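Local coordinates for saposin-like protein (PDB 3S63) that probably binds lipids and interacts with membranes, as a hookworm member of the saposin-like family, at residues L9-H20 with Q34-Y45. Residues are numbered along the deposited sequence; the frame is centred on the assembly and turned at random.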
ATOM      1  N   LEU A   9       2.014   7.486  -4.180  1.00 40.83           N
ATOM      2  CA  LEU A   9       0.700   6.964  -3.840  1.00 39.55           C
ATOM      3  C   LEU A   9       0.751   5.561  -3.218  1.00 38.93           C
ATOM      4  O   LEU A   9       0.006   5.254  -2.294  1.00 41.99           O
ATOM      5  CB  LEU A   9      -0.234   7.005  -5.053  1.00 36.46           C
ATOM      6  CG  LEU A   9      -0.525   8.424  -5.553  1.00 37.73           C
ATOM      7  CD1 LEU A   9      -1.608   8.405  -6.587  1.00 39.51           C
ATOM      8  CD2 LEU A   9      -0.949   9.320  -4.410  1.00 45.09           C
ATOM      9  N   CYS A  10       1.626   4.704  -3.709  1.00 31.58           N
ATOM     10  CA  CYS A  10       1.720   3.389  -3.113  1.00 32.19           C
ATOM     11  C   CYS A  10       2.012   3.571  -1.630  1.00 35.40           C
ATOM     12  O   CYS A  10       1.395   2.936  -0.782  1.00 32.06           O
ATOM     13  CB  CYS A  10       2.834   2.577  -3.772  1.00 29.77           C
ATOM     14  SG  CYS A  10       2.884   0.845  -3.248  1.00 30.81           S
ATOM     15  N   GLN A  11       2.953   4.464  -1.340  1.00 34.40           N
ATOM     16  CA  GLN A  11       3.456   4.673   0.005  1.00 36.17           C
ATOM     17  C   GLN A  11       2.413   5.299   0.930  1.00 36.62           C
ATOM     18  O   GLN A  11       2.179   4.818   2.031  1.00 41.43           O
ATOM     19  CB  GLN A  11       4.703   5.555  -0.038  1.00 35.11           C
ATOM     20  CG  GLN A  11       5.887   4.912  -0.692  1.00 36.90           C
ATOM     21  CD  GLN A  11       7.136   5.750  -0.558  1.00 47.66           C
ATOM     22  OE1 GLN A  11       7.842   5.666   0.444  1.00 58.30           O
ATOM     23  NE2 GLN A  11       7.420   6.564  -1.567  1.00 46.29           N
ATOM     24  N   ILE A  12       1.816   6.392   0.482  1.00 31.23           N
ATOM     25  CA  ILE A  12       0.757   7.053   1.212  1.00 35.28           C
ATOM     26  C   ILE A  12      -0.368   6.087   1.586  1.00 35.55           C
ATOM     27  O   ILE A  12      -0.874   6.111   2.702  1.00 37.03           O
ATOM     28  CB  ILE A  12       0.187   8.195   0.361  1.00 37.04           C
ATOM     29  CG1 ILE A  12       1.302   9.195   0.032  1.00 37.65           C
ATOM     30  CG2 ILE A  12      -0.971   8.867   1.061  1.00 29.39           C
ATOM     31  CD1 ILE A  12       0.873  10.279  -0.942  1.00 45.96           C
ATOM     32  N   ALA A  13      -0.760   5.244   0.638  1.00 30.32           N
ATOM     33  CA  ALA A  13      -1.876   4.341   0.834  1.00 26.41           C
ATOM     34  C   ALA A  13      -1.562   3.286   1.871  1.00 28.89           C
ATOM     35  O   ALA A  13      -2.372   3.014   2.746  1.00 32.28           O
ATOM     36  CB  ALA A  13      -2.276   3.689  -0.486  1.00 23.40           C
ATOM     37  N   LEU A  14      -0.390   2.678   1.773  1.00 35.43           N
ATOM     38  CA  LEU A  14      -0.030   1.588   2.673  1.00 34.75           C
ATOM     39  C   LEU A  14       0.250   2.090   4.082  1.00 38.24           C
ATOM     40  O   LEU A  14       0.057   1.375   5.065  1.00 39.49           O
ATOM     41  CB  LEU A  14       1.202   0.853   2.151  1.00 34.35           C
ATOM     42  CG  LEU A  14       1.016   0.074   0.862  1.00 35.26           C
ATOM     43  CD1 LEU A  14       2.118  -0.934   0.743  1.00 32.44           C
ATOM     44  CD2 LEU A  14      -0.333  -0.608   0.871  1.00 34.20           C
ATOM     45  N   ARG A  15       0.732   3.321   4.170  1.00 40.50           N
ATOM     46  CA  ARG A  15       1.131   3.901   5.441  1.00 36.54           C
ATOM     47  C   ARG A  15      -0.096   4.344   6.206  1.00 36.10           C
ATOM     48  O   ARG A  15      -0.187   4.167   7.416  1.00 35.31           O
ATOM     49  CB  ARG A  15       2.034   5.097   5.179  1.00 40.65           C
ATOM     50  CG  ARG A  15       2.452   5.847   6.412  1.00 45.89           C
ATOM     51  CD  ARG A  15       2.086   7.310   6.268  1.00 49.81           C
ATOM     52  NE  ARG A  15       3.170   8.106   5.704  1.00 62.08           N
ATOM     53  CZ  ARG A  15       2.990   9.101   4.841  1.00 67.49           C
ATOM     54  NH1 ARG A  15       1.764   9.408   4.423  1.00 57.57           N
ATOM     55  NH2 ARG A  15       4.036   9.781   4.391  1.00 75.38           N
ATOM     56  N   THR A  16      -1.036   4.927   5.471  1.00 33.11           N
ATOM     57  CA  THR A  16      -2.292   5.398   6.024  1.00 33.34           C
ATOM     58  C   THR A  16      -3.116   4.237   6.583  1.00 35.35           C
ATOM     59  O   THR A  16      -3.641   4.325   7.685  1.00 33.76           O
ATOM     60  CB  THR A  16      -3.090   6.187   4.966  1.00 34.95           C
ATOM     61  OG1 THR A  16      -2.417   7.421   4.684  1.00 39.76           O
ATOM     62  CG2 THR A  16      -4.470   6.514   5.463  1.00 34.12           C
ATOM     63  N   VAL A  17      -3.209   3.144   5.833  1.00 35.31           N
ATOM     64  CA  VAL A  17      -3.922   1.957   6.294  1.00 29.12           C
ATOM     65  C   VAL A  17      -3.196   1.273   7.459  1.00 33.83           C
ATOM     66  O   VAL A  17      -3.837   0.743   8.369  1.00 36.02           O
ATOM     67  CB  VAL A  17      -4.146   0.939   5.156  1.00 27.57           C
ATOM     68  CG1 VAL A  17      -4.616  -0.406   5.717  1.00 23.18           C
ATOM     69  CG2 VAL A  17      -5.120   1.501   4.106  1.00 24.02           C
ATOM     70  N   PHE A  18      -1.868   1.283   7.445  1.00 32.85           N
ATOM     71  CA  PHE A  18      -1.107   0.683   8.540  1.00 33.33           C
ATOM     72  C   PHE A  18      -1.285   1.504   9.807  1.00 35.98           C
ATOM     73  O   PHE A  18      -1.391   0.960  10.904  1.00 36.52           O
ATOM     74  CB  PHE A  18       0.370   0.602   8.188  1.00 28.53           C
ATOM     75  CG  PHE A  18       1.230  -0.046   9.250  1.00 32.76           C
ATOM     76  CD1 PHE A  18       1.424  -1.420   9.267  1.00 34.87           C
ATOM     77  CD2 PHE A  18       1.889   0.721  10.202  1.00 38.45           C
ATOM     78  CE1 PHE A  18       2.247  -2.024  10.225  1.00 32.45           C
ATOM     79  CE2 PHE A  18       2.706   0.124  11.167  1.00 31.08           C
ATOM     80  CZ  PHE A  18       2.880  -1.247  11.174  1.00 31.97           C
ATOM     81  N   GLY A  19      -1.314   2.821   9.645  1.00 37.32           N
ATOM     82  CA  GLY A  19      -1.525   3.714  10.764  1.00 32.81           C
ATOM     83  C   GLY A  19      -2.931   3.547  11.287  1.00 32.78           C
ATOM     84  O   GLY A  19      -3.167   3.652  12.478  1.00 33.68           O
ATOM     85  N   HIS A  20      -3.867   3.283  10.383  1.00 28.92           N
ATOM     86  CA  HIS A  20      -5.257   3.098  10.755  1.00 30.08           C
ATOM     87  C   HIS A  20      -5.442   2.010  11.826  1.00 30.82           C
ATOM     88  O   HIS A  20      -6.190   2.207  12.779  1.00 30.63           O
ATOM     89  CB  HIS A  20      -6.095   2.776   9.522  1.00 23.93           C
ATOM     90  CG  HIS A  20      -7.507   2.395   9.830  1.00 22.79           C
ATOM     91  ND1 HIS A  20      -7.958   1.096   9.754  1.00 26.75           N
ATOM     92  CD2 HIS A  20      -8.568   3.138  10.212  1.00 23.64           C
ATOM     93  CE1 HIS A  20      -9.239   1.053  10.068  1.00 25.89           C
ATOM     94  NE2 HIS A  20      -9.631   2.280  10.360  1.00 30.74           N
ATOM     95  N   GLN A  34     -10.107  -2.223   4.224  1.00 34.41           N
ATOM     96  CA  GLN A  34      -9.530  -0.880   4.408  1.00 32.23           C
ATOM     97  C   GLN A  34      -8.643  -0.434   3.272  1.00 32.86           C
ATOM     98  O   GLN A  34      -8.681   0.727   2.876  1.00 36.65           O
ATOM     99  CB  GLN A  34      -8.742  -0.763   5.711  1.00 34.80           C
ATOM    100  CG  GLN A  34      -9.576  -0.284   6.889  1.00 45.86           C
ATOM    101  CD  GLN A  34     -10.142   1.111   6.691  1.00 39.31           C
ATOM    102  OE1 GLN A  34      -9.432   2.034   6.271  1.00 38.09           O
ATOM    103  NE2 GLN A  34     -11.428   1.271   6.991  1.00 35.94           N
ATOM    104  N   LEU A  35      -7.818  -1.345   2.766  1.00 29.83           N
ATOM    105  CA  LEU A  35      -7.022  -1.045   1.586  1.00 26.35           C
ATOM    106  C   LEU A  35      -7.952  -0.529   0.485  1.00 28.12           C
ATOM    107  O   LEU A  35      -7.709   0.541  -0.084  1.00 30.72           O
ATOM    108  CB  LEU A  35      -6.186  -2.257   1.143  1.00 27.92           C
ATOM    109  CG  LEU A  35      -4.923  -2.603   1.961  1.00 25.75           C
ATOM    110  CD1 LEU A  35      -4.440  -4.010   1.695  1.00 22.52           C
ATOM    111  CD2 LEU A  35      -3.786  -1.602   1.764  1.00 21.04           C
ATOM    112  N   LYS A  36      -9.038  -1.256   0.221  1.00 36.25           N
ATOM    113  CA  LYS A  36     -10.054  -0.818  -0.755  1.00 37.26           C
ATOM    114  C   LYS A  36     -10.638   0.570  -0.451  1.00 38.69           C
ATOM    115  O   LYS A  36     -10.710   1.420  -1.341  1.00 40.90           O
ATOM    116  CB  LYS A  36     -11.175  -1.861  -0.893  1.00 34.57           C
ATOM    117  CG  LYS A  36     -10.732  -3.128  -1.612  1.00 36.18           C
ATOM    118  CD  LYS A  36     -11.705  -4.299  -1.474  1.00 37.50           C
ATOM    119  CE  LYS A  36     -13.010  -4.091  -2.237  1.00 50.46           C
ATOM    120  NZ  LYS A  36     -13.761  -5.381  -2.410  1.00 54.61           N
ATOM    121  N   HIS A  37     -11.041   0.798   0.801  1.00 33.47           N
ATOM    122  CA  HIS A  37     -11.567   2.100   1.223  1.00 32.81           C
ATOM    123  C   HIS A  37     -10.538   3.201   0.995  1.00 34.95           C
ATOM    124  O   HIS A  37     -10.868   4.308   0.581  1.00 39.44           O
ATOM    125  CB  HIS A  37     -12.002   2.061   2.703  1.00 37.44           C
ATOM    126  CG  HIS A  37     -12.370   3.405   3.267  1.00 44.69           C
ATOM    127  ND1 HIS A  37     -11.430   4.315   3.709  1.00 47.08           N
ATOM    128  CD2 HIS A  37     -13.576   3.995   3.455  1.00 40.82           C
ATOM    129  CE1 HIS A  37     -12.039   5.409   4.137  1.00 38.65           C
ATOM    130  NE2 HIS A  37     -13.341   5.239   3.994  1.00 39.84           N
ATOM    131  N   GLU A  38      -9.279   2.890   1.262  1.00 30.42           N
ATOM    132  CA  GLU A  38      -8.232   3.880   1.146  1.00 33.42           C
ATOM    133  C   GLU A  38      -7.911   4.173  -0.320  1.00 38.02           C
ATOM    134  O   GLU A  38      -7.527   5.295  -0.668  1.00 39.86           O
ATOM    135  CB  GLU A  38      -6.990   3.427   1.917  1.00 30.13           C
ATOM    136  CG  GLU A  38      -5.737   4.205   1.584  1.00 32.25           C
ATOM    137  CD  GLU A  38      -5.801   5.664   1.993  1.00 35.15           C
ATOM    138  OE1 GLU A  38      -6.494   5.988   2.977  1.00 38.05           O
ATOM    139  OE2 GLU A  38      -5.135   6.492   1.341  1.00 34.98           O
ATOM    140  N   CYS A  39      -8.075   3.169  -1.178  1.00 43.87           N
ATOM    141  CA  CYS A  39      -7.911   3.359  -2.628  1.00 41.86           C
ATOM    142  C   CYS A  39      -8.868   4.402  -3.181  1.00 41.15           C
ATOM    143  O   CYS A  39      -8.515   5.178  -4.070  1.00 37.34           O
ATOM    144  CB  CYS A  39      -8.139   2.052  -3.375  1.00 35.40           C
ATOM    145  SG  CYS A  39      -6.771   0.933  -3.246  1.00 33.99           S
ATOM    146  N   LYS A  40     -10.078   4.412  -2.635  1.00 39.41           N
ATOM    147  CA  LYS A  40     -11.139   5.281  -3.123  1.00 39.97           C
ATOM    148  C   LYS A  40     -11.041   6.728  -2.643  1.00 40.09           C
ATOM    149  O   LYS A  40     -11.861   7.542  -3.021  1.00 46.33           O
ATOM    150  CB  LYS A  40     -12.504   4.683  -2.778  1.00 37.97           C
ATOM    151  CG  LYS A  40     -12.650   3.246  -3.262  1.00 38.60           C
ATOM    152  CD  LYS A  40     -13.962   2.610  -2.858  1.00 40.12           C
ATOM    153  CE  LYS A  40     -13.931   1.099  -3.121  1.00 43.30           C
ATOM    154  NZ  LYS A  40     -15.179   0.406  -2.670  1.00 39.65           N
ATOM    155  N   ARG A  41     -10.045   7.053  -1.828  1.00 51.54           N
ATOM    156  CA  ARG A  41      -9.797   8.445  -1.458  1.00 49.51           C
ATOM    157  C   ARG A  41      -9.011   9.184  -2.548  1.00 56.06           C
ATOM    158  O   ARG A  41      -8.843  10.397  -2.477  1.00 62.74           O
ATOM    159  CB  ARG A  41      -9.023   8.538  -0.133  1.00 54.65           C
ATOM    160  CG  ARG A  41      -9.823   8.216   1.141  1.00 59.62           C
ATOM    161  CD  ARG A  41      -8.956   8.380   2.429  1.00 64.48           C
ATOM    162  NE  ARG A  41      -8.158   9.614   2.436  1.00 69.87           N
ATOM    163  CZ  ARG A  41      -6.836   9.674   2.248  1.00 73.59           C
ATOM    164  NH1 ARG A  41      -6.131   8.567   2.060  1.00 66.39           N
ATOM    165  NH2 ARG A  41      -6.205  10.846   2.260  1.00 69.20           N
ATOM    166  N   HIS A  42      -8.515   8.457  -3.547  1.00 52.31           N
ATOM    167  CA  HIS A  42      -7.665   9.056  -4.580  1.00 54.19           C
ATOM    168  C   HIS A  42      -8.238   8.899  -5.992  1.00 54.58           C
ATOM    169  O   HIS A  42      -8.117   7.832  -6.602  1.00 55.41           O
ATOM    170  CB  HIS A  42      -6.259   8.448  -4.538  1.00 49.01           C
ATOM    171  CG  HIS A  42      -5.649   8.423  -3.173  1.00 55.30           C
ATOM    172  ND1 HIS A  42      -5.805   7.362  -2.306  1.00 58.69           N
ATOM    173  CD2 HIS A  42      -4.873   9.326  -2.525  1.00 57.52           C
ATOM    174  CE1 HIS A  42      -5.152   7.613  -1.183  1.00 53.34           C
ATOM    175  NE2 HIS A  42      -4.580   8.798  -1.290  1.00 54.18           N
ATOM    176  N   PHE A  43      -8.830   9.969  -6.517  1.00 58.03           N
ATOM    177  CA  PHE A  43      -9.549   9.917  -7.795  1.00 58.53           C
ATOM    178  C   PHE A  43      -8.782   9.180  -8.890  1.00 56.46           C
ATOM    179  O   PHE A  43      -9.271   8.198  -9.448  1.00 59.48           O
ATOM    180  CB  PHE A  43      -9.932  11.329  -8.265  1.00 56.40           C
ATOM    181  N   ASN A  44      -7.578   9.652  -9.184  1.00 52.02           N
ATOM    182  CA  ASN A  44      -6.809   9.143 -10.311  1.00 47.53           C
ATOM    183  C   ASN A  44      -6.152   7.800 -10.054  1.00 52.19           C
ATOM    184  O   ASN A  44      -5.601   7.179 -10.959  1.00 57.35           O
ATOM    185  CB  ASN A  44      -5.735  10.157 -10.696  1.00 58.17           C
ATOM    186  CG  ASN A  44      -6.321  11.448 -11.230  1.00 62.84           C
ATOM    187  OD1 ASN A  44      -7.344  11.435 -11.919  1.00 56.63           O
ATOM    188  ND2 ASN A  44      -5.677  12.575 -10.914  1.00 56.69           N
ATOM    189  N   TYR A  45      -6.208   7.342  -8.818  1.00 43.43           N
ATOM    190  CA  TYR A  45      -5.427   6.187  -8.430  1.00 37.07           C
ATOM    191  C   TYR A  45      -6.338   5.013  -8.117  1.00 40.32           C
ATOM    192  O   TYR A  45      -5.882   3.876  -8.061  1.00 40.23           O
ATOM    193  CB  TYR A  45      -4.583   6.561  -7.216  1.00 37.90           C
ATOM    194  CG  TYR A  45      -3.623   5.516  -6.738  1.00 35.33           C
ATOM    195  CD1 TYR A  45      -3.546   5.182  -5.390  1.00 34.95           C
ATOM    196  CD2 TYR A  45      -2.773   4.868  -7.627  1.00 33.68           C
ATOM    197  CE1 TYR A  45      -2.638   4.221  -4.946  1.00 36.01           C
ATOM    198  CE2 TYR A  45      -1.879   3.911  -7.195  1.00 28.04           C
ATOM    199  CZ  TYR A  45      -1.811   3.594  -5.858  1.00 32.66           C
ATOM    200  OH  TYR A  45      -0.927   2.639  -5.440  1.00 31.70           O
TER
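Glu-38 runs alongside Val-17 in the opposite direction, and its side chain can be followed atom by atom. Glu-38 CB rests 3.5 Å from Val-17 CG2. CG, anti to the backbone N (chi1 165°), meets that same methyl and passes beside CB and the carbonyl O of Ala-13. A bend at chi2 then turns the carboxylate towards Thr-16, whose side chain it crosses at about a right angle; CD and OE1 lie against Thr-16 CG2 and CB, while OE2, less surely placed, lies near Ala-13 CA. The Arg-41 guanidinium has the carboxyl carbon in plane at its edge, consistent with a salt bridge. Thr-16 points OG1 back to its own helix, bonding Ile-12 O at 2.8 Å.

Towards one end, Gln-34 stacks its amide over a face of the His-20 ring, the planes 22° apart and Gln-34 CD 3.5 Å from His-20 CE1. At the other, Leu-9 CB sits over the Tyr-45 ring centre, 3.7 Å from the centroid and 12° off the normal, a CH-pi contact. Deeper, Leu-14 CD2 touches Leu-35 CD2 at 3.7 Å. The axes of 9-20 and 34-39 approach to 9.7 Å. Disulfide Cys-10–Cys-75 joins helix 3-20 to 71-77 and Cys-39–Cys-49 joins 28-39 to 46-65, the disulfide-linked helical arrangement of the saposin fold.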